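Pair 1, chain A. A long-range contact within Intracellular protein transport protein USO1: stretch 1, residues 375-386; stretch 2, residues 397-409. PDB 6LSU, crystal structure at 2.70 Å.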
# COMPACT_ATOMS: atom_id res chain seq x y z
N GLU A 375 -20.55 11.26 6.49
CA GLU A 375 -21.32 10.35 5.60
C GLU A 375 -21.04 8.91 6.03
O GLU A 375 -22.01 8.10 6.12
CB GLU A 375 -20.97 10.66 4.15
CG GLU A 375 -21.77 11.84 3.65
CD GLU A 375 -23.25 11.51 3.49
OE1 GLU A 375 -24.10 11.97 4.32
OE2 GLU A 375 -23.56 10.79 2.52
N PHE A 376 -19.76 8.66 6.33
CA PHE A 376 -19.22 7.37 6.82
C PHE A 376 -20.02 6.88 8.03
O PHE A 376 -20.44 5.71 8.08
CB PHE A 376 -17.74 7.52 7.16
CG PHE A 376 -17.04 6.19 7.22
CD1 PHE A 376 -16.71 5.52 6.05
CD2 PHE A 376 -16.77 5.60 8.45
CE1 PHE A 376 -16.09 4.29 6.11
CE2 PHE A 376 -16.18 4.36 8.51
CZ PHE A 376 -15.84 3.70 7.36
N SER A 377 -20.24 7.75 8.99
CA SER A 377 -20.96 7.41 10.25
C SER A 377 -22.38 6.92 9.98
O SER A 377 -22.94 6.42 10.89
CB SER A 377 -21.04 8.55 11.16
OG SER A 377 -21.85 9.52 10.54
N LYS A 378 -22.92 7.06 8.76
CA LYS A 378 -24.33 6.69 8.42
C LYS A 378 -24.36 5.44 7.56
O LYS A 378 -25.47 4.89 7.28
CB LYS A 378 -25.03 7.84 7.71
CG LYS A 378 -24.86 9.18 8.41
CD LYS A 378 -25.87 10.19 7.97
CE LYS A 378 -25.61 10.74 6.59
NZ LYS A 378 -26.28 12.05 6.43
N ILE A 379 -23.19 4.93 7.19
CA ILE A 379 -23.13 3.71 6.34
C ILE A 379 -23.38 2.46 7.19
O ILE A 379 -22.76 2.27 8.28
CB ILE A 379 -21.82 3.66 5.59
CG1 ILE A 379 -21.62 4.96 4.81
CG2 ILE A 379 -21.80 2.41 4.75
CD1 ILE A 379 -20.31 5.05 4.09
N ASP A 380 -24.28 1.61 6.68
CA ASP A 380 -24.72 0.32 7.26
C ASP A 380 -24.41 -0.77 6.23
O ASP A 380 -24.47 -0.53 5.01
CB ASP A 380 -26.20 0.35 7.60
CG ASP A 380 -26.58 1.29 8.74
OD1 ASP A 380 -25.81 1.34 9.76
OD2 ASP A 380 -27.65 1.97 8.62
N VAL A 381 -24.08 -1.98 6.68
CA VAL A 381 -23.82 -3.05 5.69
C VAL A 381 -24.79 -4.19 5.98
O VAL A 381 -25.12 -4.50 7.11
CB VAL A 381 -22.33 -3.41 5.62
CG1 VAL A 381 -21.62 -3.15 6.92
CG2 VAL A 381 -22.06 -4.82 5.13
N PRO A 382 -25.41 -4.73 4.92
CA PRO A 382 -26.39 -5.81 5.02
C PRO A 382 -25.69 -7.07 5.57
O PRO A 382 -24.57 -7.36 5.13
CB PRO A 382 -26.82 -6.00 3.56
CG PRO A 382 -25.57 -5.59 2.79
CD PRO A 382 -25.17 -4.33 3.53
N TYR A 383 -26.32 -7.75 6.52
CA TYR A 383 -25.90 -9.08 7.03
C TYR A 383 -27.08 -10.05 6.90
O TYR A 383 -28.25 -9.60 6.78
CB TYR A 383 -25.30 -8.92 8.43
CG TYR A 383 -23.84 -8.58 8.32
CD1 TYR A 383 -23.42 -7.27 8.17
CD2 TYR A 383 -22.88 -9.57 8.21
CE1 TYR A 383 -22.08 -6.95 8.03
CE2 TYR A 383 -21.53 -9.28 8.07
CZ TYR A 383 -21.13 -7.95 7.99
OH TYR A 383 -19.81 -7.61 7.84
N PHE A 384 -26.77 -11.35 6.84
CA PHE A 384 -27.78 -12.47 6.73
C PHE A 384 -27.92 -13.26 8.10
O PHE A 384 -26.91 -13.62 8.79
CB PHE A 384 -27.52 -13.30 5.45
CG PHE A 384 -28.49 -14.44 5.29
CD1 PHE A 384 -29.79 -14.15 4.93
CD2 PHE A 384 -28.14 -15.76 5.57
CE1 PHE A 384 -30.73 -15.16 4.80
CE2 PHE A 384 -29.08 -16.77 5.44
CZ PHE A 384 -30.37 -16.47 5.06
N ASP A 385 -29.18 -13.42 8.53
CA ASP A 385 -29.71 -14.40 9.52
C ASP A 385 -29.08 -14.28 10.91
O ASP A 385 -27.93 -13.88 11.10
CB ASP A 385 -29.72 -15.85 8.98
CG ASP A 385 -28.50 -16.73 9.23
OD1 ASP A 385 -27.57 -16.30 9.93
OD2 ASP A 385 -28.49 -17.86 8.71
N PRO A 386 -29.89 -14.60 11.95
CA PRO A 386 -29.46 -14.74 13.34
C PRO A 386 -29.74 -16.17 13.87
O PRO A 386 -29.64 -17.12 13.09
CB PRO A 386 -30.41 -13.66 13.89
CG PRO A 386 -31.70 -13.81 13.07
CD PRO A 386 -31.35 -14.68 11.88
N GLY A 397 -37.45 -10.03 9.41
CA GLY A 397 -36.53 -10.07 8.26
C GLY A 397 -35.15 -10.60 8.64
O GLY A 397 -34.53 -10.06 9.55
N PRO A 398 -34.62 -11.64 7.94
CA PRO A 398 -33.33 -12.26 8.29
C PRO A 398 -32.12 -11.38 7.96
O PRO A 398 -31.04 -11.60 8.48
CB PRO A 398 -33.31 -13.51 7.39
CG PRO A 398 -34.05 -13.05 6.15
CD PRO A 398 -35.18 -12.21 6.70
N ILE A 399 -32.33 -10.41 7.06
CA ILE A 399 -31.36 -9.33 6.72
C ILE A 399 -31.34 -8.33 7.88
O ILE A 399 -32.43 -7.85 8.26
CB ILE A 399 -31.71 -8.63 5.39
CG1 ILE A 399 -32.27 -9.59 4.33
CG2 ILE A 399 -30.51 -7.85 4.88
CD1 ILE A 399 -33.80 -9.62 4.22
N LYS A 400 -30.15 -8.04 8.41
CA LYS A 400 -29.93 -7.03 9.47
C LYS A 400 -28.88 -6.04 8.94
O LYS A 400 -27.99 -6.47 8.21
CB LYS A 400 -29.55 -7.74 10.77
CG LYS A 400 -29.28 -6.83 11.96
CD LYS A 400 -30.33 -5.72 12.17
CE LYS A 400 -30.21 -5.02 13.51
NZ LYS A 400 -30.85 -3.68 13.50
N LEU A 401 -29.05 -4.74 9.18
CA LEU A 401 -28.06 -3.73 8.77
C LEU A 401 -27.18 -3.39 9.96
O LEU A 401 -27.73 -3.01 11.00
CB LEU A 401 -28.80 -2.49 8.28
CG LEU A 401 -29.58 -2.70 6.99
CD1 LEU A 401 -30.61 -1.59 6.83
CD2 LEU A 401 -28.66 -2.74 5.78
N ILE A 402 -25.87 -3.58 9.84
CA ILE A 402 -24.91 -3.21 10.93
C ILE A 402 -24.15 -1.98 10.49
O ILE A 402 -23.74 -1.87 9.34
CB ILE A 402 -23.99 -4.38 11.29
CG1 ILE A 402 -24.80 -5.61 11.75
CG2 ILE A 402 -23.00 -3.96 12.34
CD1 ILE A 402 -25.16 -6.56 10.64
N PRO A 403 -23.96 -1.01 11.40
CA PRO A 403 -23.11 0.14 11.14
C PRO A 403 -21.67 -0.28 10.87
O PRO A 403 -21.14 -1.11 11.58
CB PRO A 403 -23.19 0.99 12.39
CG PRO A 403 -24.39 0.50 13.09
CD PRO A 403 -24.54 -0.96 12.73
N VAL A 404 -21.08 0.29 9.81
CA VAL A 404 -19.67 0.04 9.38
C VAL A 404 -18.74 0.30 10.58
O VAL A 404 -17.90 -0.52 10.89
CB VAL A 404 -19.39 0.86 8.12
CG1 VAL A 404 -18.07 1.62 8.11
CG2 VAL A 404 -19.50 -0.04 6.91
N VAL A 405 -18.98 1.31 11.37
CA VAL A 405 -18.01 1.61 12.47
C VAL A 405 -17.98 0.44 13.46
O VAL A 405 -16.90 0.06 13.89
CB VAL A 405 -18.31 2.95 13.13
CG1 VAL A 405 -17.43 3.17 14.35
CG2 VAL A 405 -18.13 4.06 12.13
N SER A 406 -19.15 -0.09 13.84
CA SER A 406 -19.28 -1.32 14.66
C SER A 406 -18.47 -2.48 14.06
O SER A 406 -17.63 -3.05 14.81
CB SER A 406 -20.76 -1.67 14.83
OG SER A 406 -21.37 -0.67 15.64
N ILE A 407 -18.62 -2.82 12.78
CA ILE A 407 -17.84 -3.93 12.14
C ILE A 407 -16.34 -3.66 12.28
O ILE A 407 -15.61 -4.55 12.48
CB ILE A 407 -18.21 -4.15 10.67
CG1 ILE A 407 -19.71 -4.34 10.50
CG2 ILE A 407 -17.45 -5.35 10.10
CD1 ILE A 407 -20.07 -4.70 9.13
N LEU A 408 -15.89 -2.44 12.11
CA LEU A 408 -14.45 -2.13 12.20
C LEU A 408 -13.96 -2.52 13.60
O LEU A 408 -12.98 -3.21 13.71
CB LEU A 408 -14.22 -0.65 11.89
CG LEU A 408 -14.40 -0.28 10.43
CD1 LEU A 408 -14.15 1.20 10.24
CD2 LEU A 408 -13.45 -1.04 9.51
N ILE A 409 -14.66 -2.06 14.61
CA ILE A 409 -14.27 -2.24 16.03
C ILE A 409 -14.32 -3.72 16.34
O ILE A 409 -13.41 -4.23 16.96
CB ILE A 409 -15.19 -1.41 16.93
CG1 ILE A 409 -14.91 0.08 16.70
CG2 ILE A 409 -14.95 -1.82 18.38
CD1 ILE A 409 -15.86 1.02 17.43
O HOH W 1 -20.84 2.97 10.51

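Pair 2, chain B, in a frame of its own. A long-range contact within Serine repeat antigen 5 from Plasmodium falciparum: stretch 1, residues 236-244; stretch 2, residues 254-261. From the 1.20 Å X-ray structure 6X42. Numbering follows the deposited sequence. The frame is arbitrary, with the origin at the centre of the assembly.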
# COMPACT_ATOMS: atom_id res chain seq x y z
N LYS B 236 -22.59 15.30 -5.44
CA LYS B 236 -21.76 15.10 -4.26
C LYS B 236 -21.24 13.67 -4.24
O LYS B 236 -22.02 12.72 -4.33
CB LYS B 236 -22.57 15.39 -3.00
CG LYS B 236 -22.82 16.88 -2.76
CD LYS B 236 -23.62 17.13 -1.51
N LYS B 237 -19.92 13.53 -4.14
CA LYS B 237 -19.23 12.26 -4.28
C LYS B 237 -18.08 12.22 -3.26
O LYS B 237 -17.87 13.18 -2.51
CB LYS B 237 -18.68 12.12 -5.71
CG LYS B 237 -19.74 12.02 -6.80
CD LYS B 237 -20.47 10.70 -6.76
CE LYS B 237 -21.43 10.56 -7.94
NZ LYS B 237 -22.02 9.20 -8.01
N SER B 238 -17.30 11.13 -3.28
CA SER B 238 -16.14 10.98 -2.41
C SER B 238 -15.00 10.39 -3.21
O SER B 238 -15.21 9.73 -4.23
CB SER B 238 -16.44 10.06 -1.21
OG SER B 238 -17.56 10.53 -0.47
N TYR B 239 -13.78 10.61 -2.73
CA TYR B 239 -12.58 10.11 -3.40
C TYR B 239 -11.66 9.41 -2.41
O TYR B 239 -11.62 9.75 -1.22
CB TYR B 239 -11.81 11.25 -4.10
CG TYR B 239 -11.34 12.35 -3.19
CD1 TYR B 239 -10.14 12.27 -2.51
CD2 TYR B 239 -12.11 13.50 -2.99
CE1 TYR B 239 -9.72 13.28 -1.67
CE2 TYR B 239 -11.69 14.51 -2.15
CZ TYR B 239 -10.50 14.39 -1.48
OH TYR B 239 -10.06 15.37 -0.62
N TRP B 240 -10.87 8.46 -2.92
CA TRP B 240 -9.67 7.96 -2.27
C TRP B 240 -8.47 8.79 -2.72
O TRP B 240 -8.39 9.18 -3.89
CB TRP B 240 -9.38 6.51 -2.68
CG TRP B 240 -10.43 5.51 -2.32
CD1 TRP B 240 -11.08 4.68 -3.18
CD2 TRP B 240 -10.94 5.21 -1.01
NE1 TRP B 240 -11.97 3.88 -2.49
CE2 TRP B 240 -11.89 4.19 -1.16
CE3 TRP B 240 -10.68 5.70 0.27
CZ2 TRP B 240 -12.60 3.68 -0.09
CZ3 TRP B 240 -11.38 5.19 1.34
CH2 TRP B 240 -12.33 4.19 1.15
N ILE B 241 -7.52 8.99 -1.81
CA ILE B 241 -6.18 9.46 -2.14
C ILE B 241 -5.30 8.22 -2.21
O ILE B 241 -5.24 7.43 -1.25
CB ILE B 241 -5.64 10.46 -1.10
CG1 ILE B 241 -6.60 11.63 -0.91
CG2 ILE B 241 -4.26 10.93 -1.53
CD1 ILE B 241 -6.17 12.59 0.18
N VAL B 242 -4.64 8.04 -3.35
CA VAL B 242 -3.88 6.83 -3.66
C VAL B 242 -2.42 7.21 -3.93
O VAL B 242 -2.13 8.11 -4.72
CB VAL B 242 -4.48 6.08 -4.87
CG1 VAL B 242 -3.70 4.80 -5.17
CG2 VAL B 242 -5.94 5.78 -4.63
N ARG B 243 -1.52 6.48 -3.27
CA ARG B 243 -0.07 6.57 -3.48
C ARG B 243 0.36 5.52 -4.49
O ARG B 243 0.03 4.34 -4.35
CB ARG B 243 0.64 6.32 -2.15
CG ARG B 243 2.18 6.37 -2.21
CD ARG B 243 2.72 6.11 -0.86
NE ARG B 243 4.15 5.86 -0.80
CZ ARG B 243 5.09 6.72 -0.43
NH1 ARG B 243 4.83 8.00 -0.23
NH2 ARG B 243 6.32 6.30 -0.24
N ASN B 244 1.14 5.94 -5.48
CA ASN B 244 1.78 5.05 -6.45
C ASN B 244 3.28 5.06 -6.22
O ASN B 244 3.80 5.87 -5.45
CB ASN B 244 1.41 5.48 -7.87
CG ASN B 244 1.47 4.36 -8.89
OD1 ASN B 244 1.89 3.24 -8.62
ND2 ASN B 244 1.03 4.68 -10.10
N GLY B 254 3.07 12.07 -7.51
CA GLY B 254 3.21 10.67 -7.19
C GLY B 254 1.96 10.01 -6.67
O GLY B 254 1.95 8.77 -6.51
N TYR B 255 0.90 10.79 -6.42
CA TYR B 255 -0.39 10.36 -5.90
C TYR B 255 -1.48 10.64 -6.94
O TYR B 255 -1.25 11.34 -7.94
CB TYR B 255 -0.72 11.13 -4.61
CG TYR B 255 0.23 10.90 -3.46
CD1 TYR B 255 1.41 11.61 -3.36
CD2 TYR B 255 -0.07 9.99 -2.46
CE1 TYR B 255 2.29 11.41 -2.31
CE2 TYR B 255 0.79 9.77 -1.39
CZ TYR B 255 1.98 10.47 -1.33
OH TYR B 255 2.83 10.23 -0.27
N PHE B 256 -2.68 10.15 -6.68
CA PHE B 256 -3.84 10.58 -7.44
C PHE B 256 -5.07 10.45 -6.57
O PHE B 256 -5.06 9.79 -5.53
CB PHE B 256 -3.99 9.81 -8.77
CG PHE B 256 -4.27 8.32 -8.63
CD1 PHE B 256 -5.55 7.81 -8.76
CD2 PHE B 256 -3.23 7.43 -8.41
CE1 PHE B 256 -5.78 6.46 -8.67
CE2 PHE B 256 -3.47 6.08 -8.32
CZ PHE B 256 -4.75 5.61 -8.45
N LYS B 257 -6.15 11.10 -7.00
CA LYS B 257 -7.47 10.97 -6.38
C LYS B 257 -8.39 10.24 -7.34
O LYS B 257 -8.34 10.47 -8.55
CB LYS B 257 -8.06 12.34 -6.03
CG LYS B 257 -7.29 13.08 -4.98
CD LYS B 257 -7.92 14.44 -4.67
CE LYS B 257 -7.11 15.20 -3.65
NZ LYS B 257 -5.93 15.85 -4.27
N VAL B 258 -9.23 9.36 -6.81
CA VAL B 258 -10.15 8.58 -7.64
C VAL B 258 -11.48 8.46 -6.92
O VAL B 258 -11.53 8.24 -5.70
CB VAL B 258 -9.53 7.21 -8.01
CG1 VAL B 258 -9.26 6.35 -6.77
CG2 VAL B 258 -10.38 6.44 -9.00
N ASP B 259 -12.56 8.62 -7.68
CA ASP B 259 -13.90 8.50 -7.12
C ASP B 259 -14.09 7.11 -6.52
O ASP B 259 -13.76 6.09 -7.13
CB ASP B 259 -14.92 8.76 -8.24
CG ASP B 259 -16.32 8.99 -7.72
OD1 ASP B 259 -16.93 7.99 -7.29
OD2 ASP B 259 -16.80 10.15 -7.72
N MET B 260 -14.63 7.08 -5.29
CA MET B 260 -14.74 5.82 -4.57
C MET B 260 -15.70 4.84 -5.23
O MET B 260 -15.54 3.62 -5.11
CB MET B 260 -15.32 6.10 -3.19
CG MET B 260 -14.35 6.62 -2.20
SD MET B 260 -15.17 6.69 -0.57
CE MET B 260 -13.93 7.69 0.27
N TYR B 261 -16.75 5.34 -5.86
CA TYR B 261 -17.77 4.47 -6.41
C TYR B 261 -17.67 4.35 -7.92
O TYR B 261 -17.99 3.30 -8.48
CB TYR B 261 -19.17 4.91 -5.93
CG TYR B 261 -19.41 4.71 -4.42
CD1 TYR B 261 -19.96 3.52 -3.91
CD2 TYR B 261 -19.09 5.71 -3.52
CE1 TYR B 261 -20.18 3.36 -2.52
CE2 TYR B 261 -19.30 5.55 -2.15
CZ TYR B 261 -19.86 4.39 -1.65
OH TYR B 261 -20.07 4.25 -0.28
O HOH W 2 -19.50 7.80 -8.38
O HOH W 3 -18.15 8.67 -4.77
O HOH W 4 -13.76 1.93 -3.72

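Both pairs are two-stranded antiparallel ladders whose strand axes approach to 4.3 Å in pair 1 and 4.4 Å in pair 2, at 146° and 148°; fourteen central residues superpose with an RMSD of 0.6 Å. The hydrogen bonds also correspond. In pair 1, Val381(A) and Ile402(A) bond in both directions (N to O 2.7 Å from Val381(A), 3.0 Å from Ile402(A)), as do Tyr383(A) and Lys400(A). The matching partners in pair 2 are Trp240(B) with Val258(B) and Val242(B) with Phe256(B). Each ladder is extended by one bond at either end: Val404(A) N to Ile379(A) O, 3.0 Å, matches Met260(B) N to Ser238(B) O, 2.9 Å, and Asp385(A) N to Pro398(A) O, 2.6 Å, matches Asn244(B) N to Gly254(B) O, 3.1 Å.

This register explains where proline is tolerated. Pro382(A) and Pro403(A) lie in non-hydrogen-bonded pairs, so the ladder asks for no N-H from them; Pro403(A) also serves as the N-cap residue of the helix that follows. Its counterpart, Asp259(B), instead uses a carboxylate: OD1 accepts the backbone N of Tyr261(B) at 3.0 Å and a water that bridges to Lys237(B) NZ.

On the face bearing Val381(A), Tyr383(A) and Ile402(A), pair 1 packs short aliphatic side chains and a tyrosine. Val381(A) CG1 meets Ile407(A) CD1 at 3.1 Å, so the helix helps cover the sheet, while Tyr383(A) CD1 lies 3.1 Å from Ile402(A) CD1. In pair 2 the large aromatic moves to other positions. Trp240(B), matching Val381(A), offers a broad ring to flexible Met260(B), which matches Val404(A): CG lies over the five-membered ring, 3.6 Å from its centroid, and SD over the six-membered ring. Phe256(B), in the place of Lys400(A), turns a face to Val242(B), whose CB is 3.8 Å from the ring centroid; the end of Lys400(A) instead leads away from the other strand.

The opposite face is filled differently. Pair 1 sets Pro382(A) beside Leu401(A) and Ile399(A), with Pro382(A) CB 4.4 Å from Leu401(A) CD2. In pair 2, Lys257(B), matching Leu401(A), uses its aliphatic length: CD rests over the Tyr239(B) ring, 3.9 Å from its centroid. Nearby, Arg243(B) NH1 donates to Tyr255(B) OH at 3.0 Å, where pair 1 has Phe384(A) and Ile399(A). Finally, Gly254(B) suits its backbone angles, at which a CB would jam against the preceding carbonyl, whereas Pro398(A) occupies the matching site with a phi of -72°.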